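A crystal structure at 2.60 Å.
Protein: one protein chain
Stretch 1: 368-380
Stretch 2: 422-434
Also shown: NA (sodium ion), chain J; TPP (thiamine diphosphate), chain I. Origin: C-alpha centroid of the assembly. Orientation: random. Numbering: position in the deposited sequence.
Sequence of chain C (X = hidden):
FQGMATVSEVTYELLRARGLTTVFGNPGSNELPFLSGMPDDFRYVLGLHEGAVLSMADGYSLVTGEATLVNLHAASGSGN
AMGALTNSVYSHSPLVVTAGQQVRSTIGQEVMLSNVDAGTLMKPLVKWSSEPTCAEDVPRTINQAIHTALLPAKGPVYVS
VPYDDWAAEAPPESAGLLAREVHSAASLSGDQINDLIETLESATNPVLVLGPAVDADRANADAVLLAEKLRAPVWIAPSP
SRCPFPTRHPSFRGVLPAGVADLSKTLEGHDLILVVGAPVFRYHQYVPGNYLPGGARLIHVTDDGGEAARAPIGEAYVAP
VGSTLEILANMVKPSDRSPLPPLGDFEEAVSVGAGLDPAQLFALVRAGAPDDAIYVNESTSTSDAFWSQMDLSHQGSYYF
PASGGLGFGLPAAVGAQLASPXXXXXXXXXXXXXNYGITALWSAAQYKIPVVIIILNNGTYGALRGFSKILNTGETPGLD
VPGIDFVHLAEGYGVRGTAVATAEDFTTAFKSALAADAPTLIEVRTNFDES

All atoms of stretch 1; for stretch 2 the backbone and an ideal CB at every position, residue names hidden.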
# COMPACT_ATOMS: atom_id res chain seq x y z
N GLY C 368 -22.34 4.63 45.19
CA GLY C 368 -22.39 6.10 45.02
C GLY C 368 -23.01 6.53 43.71
O GLY C 368 -23.53 7.60 43.65
N ALA C 369 -22.91 5.73 42.65
CA ALA C 369 -23.09 6.19 41.26
C ALA C 369 -24.54 6.02 40.89
O ALA C 369 -25.17 5.06 41.29
CB ALA C 369 -22.24 5.41 40.30
N PRO C 370 -25.09 6.91 40.02
CA PRO C 370 -26.47 6.74 39.55
C PRO C 370 -26.72 5.39 38.86
O PRO C 370 -25.81 4.88 38.23
CB PRO C 370 -26.64 7.88 38.56
CG PRO C 370 -25.60 8.90 38.96
CD PRO C 370 -24.43 8.11 39.51
N ASP C 371 -27.95 4.87 39.00
CA ASP C 371 -28.53 3.68 38.32
C ASP C 371 -28.03 3.58 36.85
O ASP C 371 -27.82 2.47 36.35
CB ASP C 371 -30.06 3.83 38.40
CG ASP C 371 -30.93 2.62 38.14
OD1 ASP C 371 -30.84 1.65 38.98
OD2 ASP C 371 -31.75 2.68 37.14
N ASP C 372 -27.85 4.71 36.17
CA ASP C 372 -27.72 4.79 34.70
C ASP C 372 -26.39 5.44 34.32
O ASP C 372 -26.29 5.97 33.20
CB ASP C 372 -28.90 5.56 34.09
CG ASP C 372 -29.01 7.04 34.51
OD1 ASP C 372 -28.26 7.49 35.41
OD2 ASP C 372 -29.84 7.75 33.90
N ALA C 373 -25.38 5.39 35.17
CA ALA C 373 -24.05 5.92 34.81
C ALA C 373 -23.59 5.20 33.54
O ALA C 373 -24.01 4.07 33.34
CB ALA C 373 -23.08 5.74 35.93
N ILE C 374 -22.72 5.83 32.77
CA ILE C 374 -21.90 5.24 31.68
C ILE C 374 -20.46 5.10 32.18
O ILE C 374 -19.91 6.13 32.57
CB ILE C 374 -21.93 6.18 30.46
CG1 ILE C 374 -23.35 6.34 29.92
CG2 ILE C 374 -20.96 5.70 29.39
CD1 ILE C 374 -23.48 7.31 28.81
N TYR C 375 -19.86 3.91 32.14
CA TYR C 375 -18.46 3.75 32.61
C TYR C 375 -17.54 3.64 31.40
O TYR C 375 -17.69 2.70 30.66
CB TYR C 375 -18.31 2.56 33.56
CG TYR C 375 -19.15 2.70 34.80
CD1 TYR C 375 -18.74 3.43 35.90
CD2 TYR C 375 -20.41 2.15 34.85
CE1 TYR C 375 -19.54 3.56 37.03
CE2 TYR C 375 -21.23 2.29 35.96
CZ TYR C 375 -20.79 2.98 37.06
OH TYR C 375 -21.64 3.08 38.13
N VAL C 376 -16.58 4.55 31.27
CA VAL C 376 -15.48 4.38 30.28
C VAL C 376 -14.25 3.87 31.04
O VAL C 376 -13.62 4.65 31.76
CB VAL C 376 -15.20 5.68 29.52
CG1 VAL C 376 -14.01 5.56 28.59
CG2 VAL C 376 -16.42 6.14 28.73
N ASN C 377 -13.94 2.59 30.85
CA ASN C 377 -12.90 1.80 31.55
C ASN C 377 -11.63 1.74 30.73
O ASN C 377 -11.70 1.37 29.59
CB ASN C 377 -13.41 0.38 31.75
CG ASN C 377 -12.58 -0.38 32.74
OD1 ASN C 377 -11.36 -0.34 32.68
ND2 ASN C 377 -13.22 -1.04 33.69
N GLU C 378 -10.48 2.07 31.29
CA GLU C 378 -9.17 1.81 30.66
C GLU C 378 -8.20 1.49 31.79
O GLU C 378 -7.28 2.25 32.04
CB GLU C 378 -8.75 3.00 29.81
CG GLU C 378 -7.56 2.70 28.91
CD GLU C 378 -7.20 3.83 27.93
OE1 GLU C 378 -7.49 3.66 26.69
OE2 GLU C 378 -6.72 4.92 28.41
N SER C 379 -8.52 0.43 32.52
CA SER C 379 -7.82 -0.02 33.76
C SER C 379 -7.56 -1.50 33.56
O SER C 379 -8.51 -2.31 33.78
CB SER C 379 -8.63 0.24 35.00
OG SER C 379 -7.93 -0.19 36.17
N THR C 380 -6.36 -1.83 33.09
CA THR C 380 -6.12 -3.09 32.37
C THR C 380 -6.08 -4.25 33.37
O THR C 380 -6.65 -5.30 33.03
CB THR C 380 -4.95 -2.89 31.40
OG1 THR C 380 -3.96 -2.13 32.05
CG2 THR C 380 -5.36 -2.11 30.16
N UNK C 422 -28.11 13.56 29.79
CA UNK C 422 -28.91 13.10 30.97
C UNK C 422 -28.22 11.96 31.75
O UNK C 422 -28.93 11.28 32.52
CB UNK C 422 -30.29 12.62 30.51
N UNK C 423 -26.96 11.63 31.50
CA UNK C 423 -26.33 10.45 32.11
C UNK C 423 -24.92 10.85 32.50
O UNK C 423 -24.24 11.51 31.73
CB UNK C 423 -26.32 9.25 31.16
N UNK C 424 -24.54 10.44 33.71
CA UNK C 424 -23.19 10.74 34.22
C UNK C 424 -22.20 9.76 33.61
O UNK C 424 -22.40 8.56 33.76
CB UNK C 424 -23.14 10.67 35.75
N UNK C 425 -21.19 10.25 32.92
CA UNK C 425 -20.03 9.41 32.50
C UNK C 425 -19.01 9.41 33.64
O UNK C 425 -18.62 10.49 34.11
CB UNK C 425 -19.40 9.93 31.21
N UNK C 426 -18.58 8.21 34.03
CA UNK C 426 -17.48 8.00 35.00
C UNK C 426 -16.34 7.31 34.28
O UNK C 426 -16.53 6.20 33.82
CB UNK C 426 -17.94 7.17 36.20
N UNK C 427 -15.19 7.95 34.18
CA UNK C 427 -13.95 7.35 33.67
C UNK C 427 -13.25 6.58 34.77
O UNK C 427 -13.13 7.14 35.89
CB UNK C 427 -13.02 8.42 33.10
N UNK C 428 -12.85 5.34 34.50
CA UNK C 428 -12.01 4.57 35.43
C UNK C 428 -10.73 4.23 34.70
O UNK C 428 -10.73 3.26 33.95
CB UNK C 428 -12.71 3.31 35.93
N UNK C 429 -9.71 5.05 34.87
CA UNK C 429 -8.47 5.05 34.05
C UNK C 429 -7.36 4.61 34.98
O UNK C 429 -7.34 5.10 36.09
CB UNK C 429 -8.17 6.42 33.43
N UNK C 430 -6.46 3.75 34.54
CA UNK C 430 -5.23 3.50 35.30
C UNK C 430 -4.27 4.68 35.23
O UNK C 430 -4.40 5.48 34.31
CB UNK C 430 -4.54 2.24 34.78
N UNK C 431 -3.28 4.72 36.13
CA UNK C 431 -2.21 5.75 36.12
C UNK C 431 -1.34 5.64 34.86
O UNK C 431 -0.81 6.67 34.39
CB UNK C 431 -1.33 5.62 37.36
N UNK C 432 -1.17 4.44 34.32
CA UNK C 432 -0.47 4.26 33.04
C UNK C 432 -1.27 4.84 31.89
O UNK C 432 -0.73 5.71 31.21
CB UNK C 432 -0.19 2.78 32.78
N UNK C 433 -2.49 4.35 31.69
CA UNK C 433 -3.43 4.73 30.59
C UNK C 433 -3.66 6.24 30.54
O UNK C 433 -3.82 6.77 29.43
CB UNK C 433 -4.77 4.02 30.77
N UNK C 434 -3.72 6.90 31.70
CA UNK C 434 -4.15 8.30 31.74
C UNK C 434 -3.16 9.15 30.95
O UNK C 434 -3.59 10.14 30.41
CB UNK C 434 -4.26 8.80 33.18
NA NA J . -1.24 1.14 37.15
N1' TPP I . 0.95 1.28 24.56
C2' TPP I . -0.30 1.41 24.10
CM2 TPP I . -0.61 2.59 23.24
N3' TPP I . -1.30 0.56 24.35
C4' TPP I . -1.02 -0.51 25.10
N4' TPP I . -2.04 -1.35 25.33
C5' TPP I . 0.26 -0.74 25.65
C6' TPP I . 1.21 0.21 25.32
C7' TPP I . 0.60 -1.93 26.54
N3 TPP I . -0.07 -1.90 27.86
C2 TPP I . -1.06 -2.73 28.18
S1 TPP I . -1.60 -2.55 29.80
C5 TPP I . -0.42 -1.30 30.03
C4 TPP I . 0.26 -1.01 28.89
CM4 TPP I . 1.28 0.09 28.73
C6 TPP I . -0.20 -0.69 31.39
C7 TPP I . -1.16 0.42 31.71
O7 TPP I . -1.79 0.06 32.96
PA TPP I . -2.53 1.16 33.85
O1A TPP I . -3.37 2.18 33.15
O2A TPP I . -1.45 1.69 34.73
O3A TPP I . -3.49 0.12 34.62
PB TPP I . -3.09 -1.16 35.54
O1B TPP I . -4.38 -1.78 36.06
O2B TPP I . -2.29 -2.11 34.67
O3B TPP I . -2.25 -0.56 36.64

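At position 422 the ideal CB has nothing of stretch 1 within 5.5 Å, so almost any side chain would suit; it is Asp 422, whose end leads away.

Position 423 differs. Its CB points toward stretch 1, 3.9 Å from Asp 372 O and 4.2 Å from Ile 374 CD1, so a carbonyl acceptor lies beside an aliphatic surface. A long donor or a plain apolar chain would fit. Arg 423 combines both roles: NE and NH2 donate to Asp 372 O (2.9 and 3.1 Å), NH2 bonds weakly to Ala 373 O (3.5 Å), and Ile 374 CG1 lies over one guanidinium face, 3.5 Å from CZ.

At 424 the CB points sideways, 4.4 Å from Pro 370 CG, which leaves the choice wide. Gln 424 turns its end away, and NE2 donates to the backbone O of 425 (3.0 Å). Its backbone O accepts from Ile 374 N (2.9 Å), opening a parallel ladder that ends with the backbone N of 430 donating to Glu 378 O (3.0 Å).

Strand phi/psi (-87/130) at 425 and a CB on the sheet face of Ile 374 and Val 376 favour a beta-branched or other apolar residue. Val 425 packs CG2 against Ile 374 CB (4.0 Å) and CG1 against Val 376 CG2 (4.1 Å).

Position 426 faces the side of Tyr 375, its CB 3.8 Å from Tyr 375 CD1; a mid-sized aliphatic would suit. Ile 426 extends CD1 to Tyr 375 CE1 (3.5 Å), Ala 369 CB (3.7 Å) and Ala 373 CB (3.8 Å).

At 427 the ideal CB is 4.0 Å from Val 376 O, so stretch 1 does not demand glycine; Gly 427 is deposited.

The CB at 428 lies on the Tyr 375 face, where several apolar chains could pack. Leu 428 places CD1 4.0 Å from Tyr 375 CD1.

Position 429 pairs with Glu 378, admitting apolar or polar chains; Ile 429 brings CD1 to 4.2 Å from Glu 378 CB.

At 430 an ideal CB would sit 2.0 Å from TPP O1A, and at 432 2.5 Å from TPP O2A. Both clashes point to glycine, found as Gly 430 and Gly 432; Gly 432 N donates to TPP O2A (2.8 Å).

Position 431 points away from stretch 1, with sodium nearby, favouring an oxygen ligand: Asp 431 OD1 binds NA at 2.1 Å.

At 433 the CB is tight against Glu 378 OE2 (3.2 Å), suggesting a small residue. Ser 433 OG lies 3.0 Å from Glu 378 O and 2.7 Å from TPP O1A.

Position 434 points away, unconstrained by stretch 1; it is Ala 434.

Stretch 2 422-434: DRQVIGLIGDGSA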
# COMPACT_ATOMS: atom_id res chain seq x y z
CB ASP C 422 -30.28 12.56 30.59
CG ASP C 422 -30.97 13.34 29.49
OD1 ASP C 422 -31.10 14.58 29.69
OD2 ASP C 422 -31.38 12.70 28.45
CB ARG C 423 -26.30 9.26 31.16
CG ARG C 423 -27.68 8.72 30.78
CD ARG C 423 -27.54 7.60 29.76
NE ARG C 423 -26.94 6.46 30.42
CZ ARG C 423 -26.65 5.29 29.85
NH1 ARG C 423 -26.93 5.08 28.59
NH2 ARG C 423 -26.11 4.31 30.57
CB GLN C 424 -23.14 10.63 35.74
CG GLN C 424 -21.77 10.94 36.29
CD GLN C 424 -21.39 12.39 36.05
OE1 GLN C 424 -21.93 13.28 36.69
NE2 GLN C 424 -20.43 12.60 35.16
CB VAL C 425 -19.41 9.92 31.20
CG1 VAL C 425 -18.15 9.16 30.87
CG2 VAL C 425 -20.40 9.80 30.05
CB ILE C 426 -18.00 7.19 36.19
CG1 ILE C 426 -19.25 7.86 36.77
CG2 ILE C 426 -16.92 7.04 37.23
CD1 ILE C 426 -20.00 7.00 37.75
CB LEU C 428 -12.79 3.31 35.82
CG LEU C 428 -14.13 3.56 36.50
CD1 LEU C 428 -14.96 2.28 36.40
CD2 LEU C 428 -13.94 4.01 37.96
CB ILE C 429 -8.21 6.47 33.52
CG1 ILE C 429 -9.48 7.13 32.96
CG2 ILE C 429 -7.07 6.51 32.53
CD1 ILE C 429 -10.25 6.29 32.00
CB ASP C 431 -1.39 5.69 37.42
CG ASP C 431 -0.59 4.42 37.71
OD1 ASP C 431 -1.08 3.27 37.35
OD2 ASP C 431 0.51 4.59 38.30
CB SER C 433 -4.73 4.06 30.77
OG SER C 433 -4.55 2.65 30.78
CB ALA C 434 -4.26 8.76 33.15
O HOH W 1 -6.79 7.36 28.37
O HOH W 2 -3.46 1.59 37.85
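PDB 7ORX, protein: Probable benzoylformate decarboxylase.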